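Local coordinates for protein arginyl-tRNA synthetase (Campylobacter jejuni, PDB 3FNR) that catalyses the ATP-dependent attachment of L-arginine to tRNA(Arg), releasing AMP and diphosphate, as a monomeric class I aminoacyl-tRNA synthetase, at residues N77-Q82 with S170-L175. The protein carries 1 engineered substitution. Sequence-based numbering, arbitrary orientation.
Sequences NDAGNQ and SYYDAL. With SO4 (sulfate ion), chain E.
Tyr172, in the conformer described, one of two modelled, reaches across to Ala79, just ahead of helix 80-98. Its hydroxyl oxygen closely approaches the methyl, OH to CB 3.2 Å, while ring carbon CZ stands 4.4 Å from Ala79 CB, which approaches the ring obliquely. With CG beside the backbone N and anti to the carbonyl carbon (chi1 -80°), the phenol points across the gap. A sulfate, probably from the crystallisation liquor, bridges the segments: in this conformer Tyr172 OH donates to sulfate O4 at 2.7 Å, with the sulfur in the ring plane at its edge. Tyr172 CE1 to sulfate O4, also 2.7 Å, is too short to be trusted in detail. Gly80 N gives two weak bonds, a nearly straight one to O4 (170°) and a bent one to O2. The contact lies beyond the C-terminal ends of the neighbouring parallel strands 69-76 and 165-167 of the Rossmann-type class I catalytic domain. The amide of Asn81 is turned 76° from this ring, its ND2 3.2 Å from sulfate O3. Arg169 NH1 also hydrogen-bonds the anion, while Asp78 OD2 binds Ser167 OG at the end of strand 165-167 and Ala79 N binds Glu168 OE2.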
loop_
_atom_site.group_PDB
_atom_site.type_symbol
_atom_site.label_atom_id
_atom_site.label_comp_id
_atom_site.label_asym_id
_atom_site.label_seq_id
_atom_site.Cartn_x
_atom_site.Cartn_y
_atom_site.Cartn_z
ATOM N N ASN A 77 -12.632 -2.638 12.116
ATOM C CA ASN A 77 -13.562 -1.965 13.021
ATOM C C ASN A 77 -14.902 -2.681 13.005
ATOM O O ASN A 77 -15.875 -2.170 12.452
ATOM C CB ASN A 77 -13.769 -0.498 12.618
ATOM C CG ASN A 77 -12.588 0.392 12.975
ATOM O OD1 ASN A 77 -12.395 0.749 14.136
ATOM N ND2 ASN A 77 -11.810 0.785 11.965
ATOM N N ASP A 78 -14.951 -3.862 13.613
ATOM C CA ASP A 78 -16.105 -4.742 13.454
ATOM C C ASP A 78 -16.988 -4.874 14.694
ATOM O O ASP A 78 -17.635 -5.905 14.895
ATOM C CB ASP A 78 -15.669 -6.114 12.930
ATOM C CG ASP A 78 -14.877 -6.925 13.946
ATOM O OD1 ASP A 78 -14.771 -8.150 13.740
ATOM O OD2 ASP A 78 -14.361 -6.367 14.942
ATOM N N ALA A 79 -17.014 -3.828 15.517
ATOM C CA ALA A 79 -17.924 -3.770 16.652
ATOM C C ALA A 79 -19.355 -3.773 16.136
ATOM O O ALA A 79 -19.620 -3.232 15.063
ATOM C CB ALA A 79 -17.672 -2.525 17.470
ATOM N N GLY A 80 -20.260 -4.394 16.900
ATOM C CA GLY A 80 -21.687 -4.436 16.571
ATOM C C GLY A 80 -22.267 -3.050 16.354
ATOM O O GLY A 80 -23.082 -2.845 15.460
ATOM N N ASN A 81 -21.805 -2.098 17.160
ATOM C CA ASN A 81 -22.223 -0.699 17.084
ATOM C C ASN A 81 -21.683 0.021 15.842
ATOM O O ASN A 81 -22.256 1.014 15.390
ATOM C CB ASN A 81 -21.790 0.048 18.357
ATOM C CG ASN A 81 -22.160 -0.705 19.641
ATOM O OD1 ASN A 81 -23.203 -0.443 20.248
ATOM N ND2 ASN A 81 -21.303 -1.642 20.057
ATOM N N GLN A 82 -20.575 -0.488 15.305
ATOM C CA GLN A 82 -19.952 0.067 14.105
ATOM C C GLN A 82 -20.601 -0.473 12.823
ATOM O O GLN A 82 -20.839 0.280 11.877
ATOM C CB GLN A 82 -18.446 -0.234 14.103
ATOM C CG GLN A 82 -17.655 0.417 15.236
ATOM C CD GLN A 82 -17.051 1.755 14.853
ATOM O OE1 GLN A 82 -17.765 2.717 14.561
ATOM N NE2 GLN A 82 -15.724 1.824 14.861
ATOM N N SER A 170 -12.114 -8.276 19.683
ATOM C CA SER A 170 -11.192 -9.030 20.530
ATOM C C SER A 170 -10.435 -8.161 21.549
ATOM O O SER A 170 -9.576 -8.666 22.276
ATOM C CB SER A 170 -10.216 -9.852 19.680
ATOM O OG SER A 170 -9.177 -9.052 19.151
ATOM N N TYR A 171 -10.773 -6.871 21.607
ATOM C CA TYR A 171 -10.154 -5.926 22.539
ATOM C C TYR A 171 -11.099 -5.361 23.609
ATOM O O TYR A 171 -10.764 -4.367 24.266
ATOM C CB TYR A 171 -9.515 -4.768 21.768
ATOM C CG TYR A 171 -8.285 -5.165 20.985
ATOM C CD1 TYR A 171 -8.364 -5.423 19.619
ATOM C CD2 TYR A 171 -7.043 -5.294 21.616
ATOM C CE1 TYR A 171 -7.230 -5.794 18.888
ATOM C CE2 TYR A 171 -5.906 -5.654 20.899
ATOM C CZ TYR A 171 -6.012 -5.908 19.533
ATOM O OH TYR A 171 -4.906 -6.275 18.812
ATOM N N TYR A 172 -12.272 -5.972 23.779
ATOM C CA TYR A 172 -13.229 -5.524 24.794
ATOM C C TYR A 172 -12.764 -5.890 26.200
ATOM O O TYR A 172 -12.985 -5.141 27.154
ATOM C CB TYR A 172 -14.623 -6.099 24.534
ATOM C CG TYR A 172 -15.433 -5.374 23.478
ATOM C CD1 TYR A 172 -16.435 -6.038 22.772
ATOM C CD2 TYR A 172 -15.201 -4.030 23.184
ATOM C CE1 TYR A 172 -17.188 -5.386 21.809
ATOM C CE2 TYR A 172 -15.945 -3.370 22.219
ATOM C CZ TYR A 172 -16.935 -4.054 21.537
ATOM O OH TYR A 172 -17.676 -3.407 20.587
ATOM N N ASP A 173 -12.105 -7.042 26.311
ATOM C CA ASP A 173 -11.533 -7.510 27.566
ATOM C C ASP A 173 -10.234 -6.785 27.931
ATOM O O ASP A 173 -9.794 -6.855 29.074
ATOM C CB ASP A 173 -11.268 -9.018 27.493
ATOM C CG ASP A 173 -12.551 -9.850 27.457
ATOM O OD1 ASP A 173 -13.555 -9.444 28.090
ATOM O OD2 ASP A 173 -12.550 -10.922 26.803
ATOM N N ALA A 174 -9.631 -6.089 26.967
ATOM C CA ALA A 174 -8.303 -5.486 27.139
ATOM C C ALA A 174 -8.320 -4.045 27.644
ATOM O O ALA A 174 -7.265 -3.449 27.891
ATOM C CB ALA A 174 -7.512 -5.585 25.833
ATOM N N LEU A 175 -9.515 -3.486 27.794
ATOM C CA LEU A 175 -9.680 -2.087 28.180
ATOM C C LEU A 175 -9.188 -1.797 29.600
ATOM O O LEU A 175 -8.521 -0.780 29.847
ATOM C CB LEU A 175 -11.150 -1.691 28.049
ATOM C CG LEU A 175 -11.565 -0.293 28.510
ATOM C CD1 LEU A 175 -10.829 0.808 27.747
ATOM C CD2 LEU A 175 -13.061 -0.144 28.354
HETATM S S SO4 E . -20.342 -6.035 19.965
HETATM O O1 SO4 E . -20.473 -6.835 21.181
HETATM O O2 SO4 E . -20.750 -6.840 18.816
HETATM O O3 SO4 E . -21.182 -4.842 20.062
HETATM O O4 SO4 E . -18.951 -5.625 19.801
#